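Local atomic coordinates of enoyl-CoA hydratase/carnithine racemase (Thermus thermophilus JL-18, PDB entry 6SL9), a protein that probably acts as the crotonase-family isomerase PaaG, forming oxepin-CoA in phenylacetic acid catabolism and in the route to tropodithietic acid. Residues Ala63-Asp66 and Leu67-Gly71; Ala79-Arg82 and Arg83-Val87; Leu143-Leu146 and Leu147-Val151; Leu212-Thr215 and Tyr216-Ser219; Asp239-Glu242 and Gly243-Phe247. One frame throughout, in Å; residues are numbered along the deposited sequence.

Contact 1 (Ala63-Asp66 and Leu67-Gly71)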
# COMPACT_ATOMS: atom_id res chain seq x y z
N ALA A 63 -3.46 5.90 -26.25
CA ALA A 63 -2.13 6.55 -26.11
C ALA A 63 -2.14 7.81 -25.22
O ALA A 63 -1.09 8.40 -25.01
CB ALA A 63 -1.57 6.89 -27.48
N GLY A 64 -3.29 8.13 -24.64
CA GLY A 64 -3.39 9.26 -23.71
C GLY A 64 -3.74 10.53 -24.44
O GLY A 64 -4.32 10.52 -25.52
N GLN A 65 -3.49 11.66 -23.79
CA GLN A 65 -3.97 12.97 -24.25
C GLN A 65 -3.51 13.25 -25.66
O GLN A 65 -2.31 13.12 -25.97
CB GLN A 65 -3.44 14.07 -23.34
CG GLN A 65 -3.75 15.47 -23.84
CD GLN A 65 -5.22 15.81 -23.79
OE1 GLN A 65 -5.93 15.50 -22.83
NE2 GLN A 65 -5.73 16.46 -24.84
N ASP A 66 -4.45 13.73 -26.49
CA ASP A 66 -4.14 14.29 -27.81
C ASP A 66 -3.48 15.67 -27.63
O ASP A 66 -4.18 16.61 -27.26
CB ASP A 66 -5.42 14.38 -28.61
CG ASP A 66 -5.25 14.87 -30.02
OD1 ASP A 66 -4.14 15.29 -30.37
OD2 ASP A 66 -6.30 14.92 -30.71
N LEU A 67 -2.19 15.79 -27.91
CA LEU A 67 -1.50 17.09 -27.68
C LEU A 67 -2.00 18.20 -28.61
O LEU A 67 -1.82 19.37 -28.27
CB LEU A 67 0.01 16.87 -27.85
CG LEU A 67 0.59 15.82 -26.88
CD1 LEU A 67 2.06 15.60 -27.13
CD2 LEU A 67 0.34 16.22 -25.45
N THR A 68 -2.69 17.84 -29.69
CA THR A 68 -3.23 18.82 -30.66
C THR A 68 -4.49 19.50 -30.11
O THR A 68 -4.86 20.55 -30.66
CB THR A 68 -3.44 18.20 -32.03
OG1 THR A 68 -4.66 17.44 -31.93
CG2 THR A 68 -2.24 17.39 -32.46
N GLU A 69 -5.07 19.01 -29.01
CA GLU A 69 -6.26 19.70 -28.44
C GLU A 69 -5.95 21.15 -28.06
O GLU A 69 -6.84 21.96 -28.08
CB GLU A 69 -6.78 18.90 -27.25
CG GLU A 69 -8.09 19.44 -26.71
CD GLU A 69 -8.79 18.63 -25.63
OE1 GLU A 69 -9.86 19.03 -25.19
OE2 GLU A 69 -8.30 17.64 -25.24
N PHE A 70 -4.73 21.42 -27.65
CA PHE A 70 -4.27 22.73 -27.12
C PHE A 70 -3.71 23.57 -28.27
O PHE A 70 -3.06 23.01 -29.19
CB PHE A 70 -3.30 22.51 -25.96
CG PHE A 70 -3.84 21.62 -24.88
CD1 PHE A 70 -4.88 22.03 -24.07
CD2 PHE A 70 -3.42 20.32 -24.81
CE1 PHE A 70 -5.40 21.17 -23.11
CE2 PHE A 70 -3.94 19.47 -23.86
CZ PHE A 70 -4.92 19.90 -23.02
N GLY A 71 -3.92 24.87 -28.17
CA GLY A 71 -3.34 25.78 -29.17
C GLY A 71 -1.84 25.79 -29.00
O GLY A 71 -1.26 24.87 -28.39
O HOH W 1 -8.44 16.12 -22.60

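Contact 2 (Ala79-Arg82 and Arg83-Val87)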
# COMPACT_ATOMS: atom_id res chain seq x y z
N ALA A 79 -7.02 24.41 -15.40
CA ALA A 79 -8.43 24.59 -15.80
C ALA A 79 -8.94 23.37 -16.58
O ALA A 79 -10.09 22.93 -16.38
CB ALA A 79 -8.55 25.84 -16.63
N HIS A 80 -8.11 22.80 -17.42
CA HIS A 80 -8.53 21.65 -18.24
C HIS A 80 -8.86 20.46 -17.30
O HIS A 80 -9.92 19.84 -17.47
CB HIS A 80 -7.38 21.31 -19.20
CG HIS A 80 -7.78 20.27 -20.17
ND1 HIS A 80 -8.61 20.58 -21.24
CD2 HIS A 80 -7.50 18.95 -20.24
CE1 HIS A 80 -8.81 19.48 -21.95
NE2 HIS A 80 -8.18 18.47 -21.35
N LEU A 81 -7.98 20.16 -16.38
CA LEU A 81 -8.21 19.03 -15.47
C LEU A 81 -9.34 19.31 -14.50
O LEU A 81 -10.15 18.41 -14.25
CB LEU A 81 -6.90 18.63 -14.78
CG LEU A 81 -5.87 17.94 -15.69
CD1 LEU A 81 -4.53 17.87 -14.95
CD2 LEU A 81 -6.30 16.55 -16.14
N ARG A 82 -9.49 20.55 -14.05
CA ARG A 82 -10.64 20.82 -13.18
C ARG A 82 -11.92 20.54 -13.94
O ARG A 82 -12.90 20.04 -13.35
CB ARG A 82 -10.63 22.25 -12.62
CG ARG A 82 -9.64 22.39 -11.47
CD ARG A 82 -9.74 23.79 -10.84
NE ARG A 82 -8.77 24.00 -9.79
CZ ARG A 82 -8.80 23.49 -8.55
NH1 ARG A 82 -9.81 22.72 -8.18
NH2 ARG A 82 -7.81 23.75 -7.69
N ARG A 83 -11.97 20.90 -15.21
CA ARG A 83 -13.18 20.64 -16.03
C ARG A 83 -13.39 19.15 -16.21
O ARG A 83 -14.54 18.71 -16.08
CB ARG A 83 -13.06 21.38 -17.35
CG ARG A 83 -14.17 21.06 -18.32
CD ARG A 83 -15.56 21.29 -17.80
NE ARG A 83 -16.54 20.83 -18.80
CZ ARG A 83 -16.87 19.55 -19.02
NH1 ARG A 83 -16.45 18.56 -18.26
NH2 ARG A 83 -17.73 19.30 -19.97
N TYR A 84 -12.37 18.40 -16.61
CA TYR A 84 -12.56 16.99 -17.02
C TYR A 84 -12.34 15.99 -15.88
O TYR A 84 -12.70 14.82 -16.07
CB TYR A 84 -11.76 16.66 -18.27
CG TYR A 84 -12.27 17.47 -19.44
CD1 TYR A 84 -13.48 17.16 -20.02
CD2 TYR A 84 -11.61 18.59 -19.91
CE1 TYR A 84 -14.00 17.95 -21.04
CE2 TYR A 84 -12.10 19.33 -20.97
CZ TYR A 84 -13.32 19.05 -21.51
OH TYR A 84 -13.78 19.83 -22.52
N ASN A 85 -12.00 16.45 -14.67
CA ASN A 85 -11.78 15.50 -13.54
C ASN A 85 -13.10 14.83 -13.17
O ASN A 85 -13.07 13.75 -12.60
CB ASN A 85 -11.08 16.16 -12.34
CG ASN A 85 -9.58 16.24 -12.43
OD1 ASN A 85 -8.95 15.47 -13.15
ND2 ASN A 85 -8.96 17.12 -11.65
N ARG A 86 -14.23 15.42 -13.54
CA ARG A 86 -15.52 14.77 -13.25
C ARG A 86 -15.59 13.38 -13.90
O ARG A 86 -16.38 12.53 -13.45
CB ARG A 86 -16.70 15.67 -13.59
CG ARG A 86 -16.79 15.92 -15.08
CD ARG A 86 -17.86 16.97 -15.38
NE ARG A 86 -17.62 18.38 -14.99
CZ ARG A 86 -18.39 19.39 -15.47
NH1 ARG A 86 -19.45 19.07 -16.18
NH2 ARG A 86 -18.16 20.64 -15.18
N VAL A 87 -14.91 13.16 -15.00
CA VAL A 87 -14.96 11.83 -15.64
C VAL A 87 -14.27 10.78 -14.77
O VAL A 87 -14.75 9.64 -14.65
CB VAL A 87 -14.40 11.92 -17.05
CG1 VAL A 87 -14.68 10.62 -17.78
CG2 VAL A 87 -15.06 13.07 -17.79
O HOH W 2 -15.11 18.62 -13.42

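Contact 3 (Leu143-Leu146 and Leu147-Val151)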
# COMPACT_ATOMS: atom_id res chain seq x y z
N LEU A 143 -3.86 8.99 -11.85
CA LEU A 143 -2.77 7.99 -11.84
C LEU A 143 -1.95 8.16 -10.56
O LEU A 143 -1.40 7.14 -10.07
CB LEU A 143 -1.91 8.16 -13.08
CG LEU A 143 -0.81 7.09 -13.25
CD1 LEU A 143 -1.42 5.72 -13.34
CD2 LEU A 143 -0.01 7.43 -14.49
N SER A 144 -1.79 9.38 -10.02
CA SER A 144 -0.97 9.53 -8.80
C SER A 144 -1.66 8.88 -7.58
O SER A 144 -0.97 8.57 -6.62
CB SER A 144 -0.62 10.96 -8.52
OG SER A 144 -1.70 11.71 -8.00
N PHE A 145 -2.97 8.76 -7.63
CA PHE A 145 -3.79 8.10 -6.59
C PHE A 145 -3.69 6.60 -6.79
O PHE A 145 -3.36 5.86 -5.85
CB PHE A 145 -5.18 8.69 -6.70
CG PHE A 145 -6.19 8.08 -5.75
CD1 PHE A 145 -6.91 6.96 -6.12
CD2 PHE A 145 -6.50 8.66 -4.54
CE1 PHE A 145 -7.80 6.37 -5.26
CE2 PHE A 145 -7.47 8.13 -3.69
CZ PHE A 145 -8.13 6.97 -4.06
N LEU A 146 -4.03 6.13 -7.98
CA LEU A 146 -4.14 4.69 -8.21
C LEU A 146 -2.82 3.97 -8.20
O LEU A 146 -2.73 2.87 -7.65
CB LEU A 146 -4.81 4.45 -9.56
CG LEU A 146 -6.32 4.62 -9.65
CD1 LEU A 146 -6.73 4.32 -11.07
CD2 LEU A 146 -7.05 3.68 -8.70
N LEU A 147 -1.78 4.52 -8.83
CA LEU A 147 -0.59 3.68 -9.05
C LEU A 147 0.07 3.22 -7.76
O LEU A 147 0.32 2.02 -7.67
CB LEU A 147 0.36 4.38 -10.00
CG LEU A 147 1.49 3.50 -10.51
CD1 LEU A 147 0.94 2.35 -11.32
CD2 LEU A 147 2.40 4.34 -11.39
N PRO A 148 0.32 4.09 -6.78
CA PRO A 148 0.94 3.58 -5.57
C PRO A 148 0.06 2.57 -4.82
O PRO A 148 0.60 1.64 -4.22
CB PRO A 148 1.20 4.82 -4.73
CG PRO A 148 0.97 6.00 -5.65
CD PRO A 148 0.12 5.56 -6.76
N ARG A 149 -1.27 2.75 -4.87
CA ARG A 149 -2.18 1.78 -4.21
C ARG A 149 -2.10 0.41 -4.92
O ARG A 149 -2.18 -0.65 -4.25
CB ARG A 149 -3.61 2.39 -4.26
CG ARG A 149 -3.77 3.62 -3.35
CD ARG A 149 -5.05 4.37 -3.58
NE ARG A 149 -5.45 5.34 -2.58
CZ ARG A 149 -4.79 6.46 -2.35
NH1 ARG A 149 -3.83 6.81 -3.20
NH2 ARG A 149 -5.19 7.34 -1.41
N LEU A 150 -2.02 0.41 -6.26
CA LEU A 150 -2.05 -0.85 -7.03
C LEU A 150 -0.71 -1.57 -7.00
O LEU A 150 -0.75 -2.81 -6.98
CB LEU A 150 -2.47 -0.57 -8.47
CG LEU A 150 -3.89 -0.07 -8.68
CD1 LEU A 150 -4.08 0.32 -10.12
CD2 LEU A 150 -4.91 -1.13 -8.28
N VAL A 151 0.43 -0.89 -7.02
CA VAL A 151 1.73 -1.54 -7.24
C VAL A 151 2.67 -1.25 -6.05
O VAL A 151 3.75 -1.82 -6.06
CB VAL A 151 2.41 -1.17 -8.58
CG1 VAL A 151 1.51 -1.46 -9.77
CG2 VAL A 151 2.87 0.28 -8.62

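Contact 4 (Leu212-Thr215 and Tyr216-Ser219)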
# COMPACT_ATOMS: atom_id res chain seq x y z
N LEU A 212 -13.25 0.62 -0.58
CA LEU A 212 -11.88 0.56 -1.11
C LEU A 212 -11.39 1.94 -1.48
O LEU A 212 -10.22 2.24 -1.21
CB LEU A 212 -11.82 -0.37 -2.31
CG LEU A 212 -11.98 -1.87 -1.98
CD1 LEU A 212 -12.02 -2.65 -3.27
CD2 LEU A 212 -10.86 -2.33 -1.05
N LEU A 213 -12.21 2.77 -2.07
CA LEU A 213 -11.75 4.10 -2.54
C LEU A 213 -11.29 4.95 -1.34
O LEU A 213 -10.41 5.78 -1.48
CB LEU A 213 -12.84 4.81 -3.34
CG LEU A 213 -12.38 5.97 -4.18
CD1 LEU A 213 -11.53 5.51 -5.33
CD2 LEU A 213 -13.54 6.78 -4.68
N GLU A 214 -11.92 4.75 -0.19
CA GLU A 214 -11.64 5.60 1.02
C GLU A 214 -10.57 4.97 1.92
O GLU A 214 -10.17 5.69 2.85
CB GLU A 214 -12.90 5.78 1.85
CG GLU A 214 -14.01 6.42 1.05
CD GLU A 214 -14.89 7.35 1.83
OE1 GLU A 214 -16.13 7.22 1.67
OE2 GLU A 214 -14.31 8.31 2.44
N THR A 215 -10.24 3.69 1.80
CA THR A 215 -9.59 2.89 2.91
C THR A 215 -8.32 3.61 3.41
O THR A 215 -8.01 3.62 4.65
CB THR A 215 -9.29 1.45 2.46
OG1 THR A 215 -8.76 0.80 3.67
CG2 THR A 215 -8.34 1.42 1.27
N TYR A 216 -7.52 4.14 2.54
CA TYR A 216 -6.18 4.57 3.01
C TYR A 216 -6.23 5.87 3.83
O TYR A 216 -5.35 6.07 4.66
CB TYR A 216 -5.22 4.73 1.83
CG TYR A 216 -4.91 3.42 1.13
CD1 TYR A 216 -3.97 2.54 1.63
CD2 TYR A 216 -5.63 3.04 0.02
CE1 TYR A 216 -3.69 1.33 1.02
CE2 TYR A 216 -5.38 1.84 -0.60
CZ TYR A 216 -4.39 1.01 -0.13
OH TYR A 216 -4.13 -0.13 -0.84
N ARG A 217 -7.20 6.73 3.58
CA ARG A 217 -7.26 8.02 4.28
C ARG A 217 -8.02 7.94 5.59
O ARG A 217 -7.99 8.92 6.30
CB ARG A 217 -7.86 9.08 3.38
CG ARG A 217 -9.35 8.94 3.11
CD ARG A 217 -9.86 10.05 2.26
NE ARG A 217 -10.18 11.17 3.12
CZ ARG A 217 -11.36 11.40 3.67
NH1 ARG A 217 -12.39 10.61 3.40
NH2 ARG A 217 -11.50 12.45 4.45
N LEU A 218 -8.72 6.84 5.85
CA LEU A 218 -9.50 6.73 7.10
C LEU A 218 -8.68 6.19 8.25
O LEU A 218 -7.85 5.31 8.06
CB LEU A 218 -10.71 5.85 6.86
CG LEU A 218 -11.69 6.36 5.80
CD1 LEU A 218 -12.90 5.42 5.77
CD2 LEU A 218 -12.18 7.78 6.10
N SER A 219 -8.96 6.69 9.43
CA SER A 219 -8.53 5.99 10.66
C SER A 219 -9.27 4.64 10.73
O SER A 219 -10.35 4.49 10.15
CB SER A 219 -8.78 6.81 11.87
OG SER A 219 -10.18 6.86 12.12
O HOH W 3 -7.91 5.58 -0.21

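Contact 5 (Asp239-Glu242 and Gly243-Phe247)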
# COMPACT_ATOMS: atom_id res chain seq x y z
N ASP A 239 -31.09 -8.68 -2.39
CA ASP A 239 -30.01 -9.64 -2.71
C ASP A 239 -29.42 -10.26 -1.43
O ASP A 239 -29.06 -11.42 -1.47
CB ASP A 239 -28.94 -8.94 -3.52
CG ASP A 239 -29.24 -8.88 -5.00
OD1 ASP A 239 -30.29 -9.43 -5.44
OD2 ASP A 239 -28.45 -8.27 -5.73
N HIS A 240 -29.31 -9.49 -0.35
CA HIS A 240 -28.79 -10.13 0.87
C HIS A 240 -29.74 -11.22 1.35
O HIS A 240 -29.28 -12.30 1.76
CB HIS A 240 -28.54 -9.06 1.93
CG HIS A 240 -28.17 -9.71 3.22
ND1 HIS A 240 -27.11 -10.59 3.33
CD2 HIS A 240 -28.73 -9.64 4.47
CE1 HIS A 240 -27.07 -11.04 4.57
NE2 HIS A 240 -27.99 -10.47 5.30
N GLU A 241 -31.03 -10.98 1.29
CA GLU A 241 -32.05 -11.99 1.72
C GLU A 241 -31.92 -13.25 0.88
O GLU A 241 -31.84 -14.39 1.41
CB GLU A 241 -33.45 -11.39 1.62
CG GLU A 241 -34.61 -12.20 2.22
CD GLU A 241 -36.05 -11.88 1.81
OE1 GLU A 241 -36.27 -11.00 0.92
OE2 GLU A 241 -36.97 -12.56 2.35
N GLU A 242 -31.73 -13.04 -0.42
CA GLU A 242 -31.50 -14.15 -1.36
C GLU A 242 -30.20 -14.86 -1.05
O GLU A 242 -30.15 -16.12 -1.13
CB GLU A 242 -31.62 -13.66 -2.80
CG GLU A 242 -31.11 -14.66 -3.83
CD GLU A 242 -31.89 -15.93 -4.03
OE1 GLU A 242 -31.36 -16.81 -4.82
OE2 GLU A 242 -32.98 -16.06 -3.41
N GLY A 243 -29.14 -14.10 -0.81
CA GLY A 243 -27.84 -14.70 -0.53
C GLY A 243 -27.89 -15.61 0.70
O GLY A 243 -27.27 -16.70 0.66
N VAL A 244 -28.61 -15.20 1.74
CA VAL A 244 -28.71 -16.02 2.97
C VAL A 244 -29.49 -17.30 2.65
O VAL A 244 -29.06 -18.43 3.07
CB VAL A 244 -29.35 -15.20 4.11
CG1 VAL A 244 -29.69 -16.08 5.27
CG2 VAL A 244 -28.41 -14.07 4.50
N ARG A 245 -30.59 -17.16 1.93
CA ARG A 245 -31.37 -18.37 1.60
C ARG A 245 -30.52 -19.33 0.76
O ARG A 245 -30.53 -20.58 1.05
CB ARG A 245 -32.63 -17.96 0.86
CG ARG A 245 -33.71 -17.26 1.68
CD ARG A 245 -35.05 -17.43 1.00
NE ARG A 245 -34.94 -16.74 -0.28
CZ ARG A 245 -35.09 -15.43 -0.47
NH1 ARG A 245 -35.42 -14.64 0.54
NH2 ARG A 245 -34.90 -14.92 -1.68
N ALA A 246 -29.77 -18.84 -0.21
CA ALA A 246 -29.00 -19.69 -1.13
C ALA A 246 -27.88 -20.40 -0.35
O ALA A 246 -27.64 -21.58 -0.56
CB ALA A 246 -28.46 -18.86 -2.26
N PHE A 247 -27.21 -19.72 0.58
CA PHE A 247 -26.20 -20.37 1.43
C PHE A 247 -26.82 -21.43 2.31
O PHE A 247 -26.20 -22.55 2.43
CB PHE A 247 -25.48 -19.34 2.28
CG PHE A 247 -24.45 -20.02 3.16
CD1 PHE A 247 -23.26 -20.47 2.61
CD2 PHE A 247 -24.66 -20.18 4.53
CE1 PHE A 247 -22.30 -21.08 3.41
CE2 PHE A 247 -23.70 -20.77 5.34
CZ PHE A 247 -22.52 -21.21 4.77
O HOH W 4 -34.87 -11.66 -1.78

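Contact 1 (Ala63-Asp66 and Leu67-Gly71)
Asp66 and Thr68 form an Asx turn in the loop that follows strand 51-56, a region that in the crotonase fold normally supplies one backbone N-H of the oxyanion hole. Among the hydrogen bonds, Asp66 OD1 takes two from the same face of the carboxylate: Thr68 N at 3.0 Å, from well above the plane, and Thr68 OG1 at 2.7 Å, on the syn side. A short acidic chain suits this place because its OD1 reaches the N-H two residues ahead, while OD2 makes a salt bridge with Arg21. The backbone adds a beta turn, Glu69 N to Asp66 O at 3.1 Å, with helical angles at Leu67 and Thr68.

Asp66 O is also gripped from its other face by Gln65 NE2 at 2.9 Å. With CG anti to the backbone N (chi1 173°) and a bend at chi2, the Gln65 amide reaches Asp66 O and Glu69 together, and the two bonds from NE2 should fix the rotation of the amide. Glu69 OE1 goes to Gly30 N.

Packing is lighter: the Gln65 amide lies obliquely against the Phe70 ring, NE2 being 3.6 Å from CE2. A water links Gln65 OE1 to Glu69 OE2, whose anti side receives Gln65 NE2 at 2.9 Å and 160°.

Contact 2 (Ala79-Arg82 and Arg83-Val87)
His80 and Tyr84 lie one turn apart on helix 77-93, the alpha-helix that follows the loop after strand 51-56. The backbone bond from Tyr84 N to His80 O, 3.0 Å long, joins the same two residues, and Arg83 N to Ala79 O repeats it one residue earlier. Beyond this the helix kinks: the N atoms of Arg86 and Val87 both lack the bond to the carbonyl four residues back, and Val87 N turns to Tyr84 O instead.

The tyrosine rim comes over one face of the imidazole. Tyr84 CE2 stands 3.4 Å from His80 CE1, with the planes inclined at 51°, so the two rings meet obliquely. His80 reaches forward because its CG is anti to the backbone N (chi1 -173°). Flat rings suit both positions, as each can serve two neighbours: His80 also receives Phe70 edge-to-face.

Arg83 is draped beside Tyr84, its CG 3.7 Å above the centre of the phenol ring. Its guanidinium lies between Tyr84 CE1 on one face and Arg86 NH1 on the other. The salt bridge from Arg83 NH2 to Asp34 should ease the closeness of two positive groups.

At the kink a water stands between Arg82 O, to which it donates at 2.6 Å, and Arg86 N, from which it accepts a weak bond; it also donates to Arg83 O and accepts from Arg86 NE at 3.0 Å, in the plane of that guanidinium.

Tyr84 and Val87 pack on helix 30-45 of the same chain, whereas Leu81, Arg82 and Asn85 touch Gln231, Val229 and Leu224 on helix 220-235 of the second subunit.

Contact 3 (Leu143-Leu146 and Leu147-Val151)
Leu147 N to Leu143 O and Leu150 N to Leu146 O, both 2.9 Å, carry the helical ladder through 143-151, but Pro148 between them has no N-H to give Ser144 O. The proline ring fits in its place, CD coming to 3.2 Å from Ser144 O. That carbonyl is not wasted: it accepts from Thr215 OG1 of the second subunit.

Phe145 and Arg149 meet in a flat stack. The guanidinium lies on the phenyl ring, planes 13° apart, with Arg149 CZ 3.6 Å from the ring centroid of Phe145, a cation-pi contact. Arg149 CD adds a CH-pi contact over the same face. Phe145 turns its ring up the helix because CG is anti to the backbone N (chi1 177°), while the arginine chain, extended from CG to NE, brings its head back over it. Arg149 NH1 also gives a 2.9 Å bond to Phe145 O, which limits how the head can turn over the ring.

In the crotonase trimer this short helix lies at the subunit interface. Arg149 NH2 bonds to Thr215 O of the second subunit, and Leu153 of the third packs against Arg149 and Leu150. The buried positive charge is probably stabilised by the aromatic face and by the carbonyl oxygens it bonds, and the chain is long enough to reach both.

The other side of the helix is apolar. Leu143 and Leu147 run side by side, CD1 of the first 4.0 Å from CB of the second, and pack on Leu160. Leu146 CB meets Leu150 CD1 at 4.2 Å, and both leucines rest on Leu115 of helix 109-115.

Contact 4 (Leu212-Thr215 and Tyr216-Ser219)
Thr215 and Tyr216 make the tight part of this turn, lying side by side and pointing the same way. The methyl CG2 of Thr215 sits over one face of the phenol ring, 3.4 Å from Tyr216 CD2. It gets there because OG1 takes the position anti to the backbone N (chi1 -176°), turned to Ser144 O of the third subunit. A branched residue suits this place, with a methyl for the ring and a hydroxyl for the neighbour. Leu218 packs on the same turn, its CG 3.4 Å from Glu214 O and its CD1 beside Glu214 CB, and both residues also rest on Leu226.

The chain here leaves helix 202-214 and turns into helix 220-235, so the contact is the link of a helical hairpin. Arg217 N reaches back to Glu214 O at 3.2 Å, coming from above the carbonyl plane. Tyr216 N finds a water instead of a carbonyl; the same water donates to Leu213 O at 2.8 Å. Ser219 then occupies the N-cap of the next helix, its side chain capping a backbone N and its own N bonded to Glu222 OE1, as in a capping box.

The looser side is polar and partly exposed. Glu214 OE2 approaches the edge of the Arg217 guanidinium in its plane and forms a salt bridge with NH1 at 3.1 Å. Carboxylate and guanidinium are nearly coplanar, 13° apart, with the arginine chain bent at chi3 to lie alongside the glutamate. Arg217 also packs against Arg217 of the second subunit.

Contact 5 (Asp239-Glu242 and Gly243-Phe247)
Arg245 faces two successive glutamates, Glu241 and Glu242, and gives each a different nitrogen of the same guanidinium. The bond from Arg245 NH2 to Glu242 OE2 is the shorter, 2.8 Å, and uses the anti lone pair of the oxygen, with the carboxylate turned 55° from the guanidinium. The salt bridge from NH1 to Glu241 OE2 is 3.2 Å long, and there the planes stand 79° apart. The head sits above the backbone, one face over Glu241 O, because the arginine chain bends at chi3 (-63°). A water joins Glu241 OE1 to Arg245 NH2, completing the network on a side that is exposed at Glu241 and Arg245. Glu242 is buried, and its OE1 is satisfied by Arg251 and by Arg254 N.

These residues belong to the alpha-helix 238-249 near the C-terminus, with regular bonds such as Gly243 N to Asp239 O at 2.8 Å and Ala246 N to Glu242 O. Pairs three and four residues apart fall on neighbouring turns, which suits long charged chains to bridge them. Small Ala246 fits the buried flank, where it meets Arg251 and Pro253.

A different flank of the helix is turned to the third subunit. Val244 CG2 presses on the imidazole of His240, 3.3 Å from CE1, approaching obliquely. The ring is also fixed by its nitrogens: ND1 bonds to Ile135 O and NE2 to Tyr77 OH, both of the third subunit. A histidine can supply two polar nitrogens to the neighbour and still offer a ring carbon, CE1, to the valine.

Contacts 1 and 2 are neighbours, their centres 14 Å apart: the imidazole of His80 fits against the loop, with CE1 3.4 Å from Glu69 OE1. Contacts 3 and 4 also meet, 13 Å between centres, where Arg149 NE comes 3.5 Å from Tyr216 CD2; both lie on the subunit interfaces. Contact 5 stands apart, its centre about 49 Å from that of contact 1 in the same chain. The trimer reunites them, since Phe247 of contact 5 packs on Leu67 of the third subunit, in its contact 1. No ligand is bound; by family resemblance, contact 1 probably lies closest to the oxyanion hole.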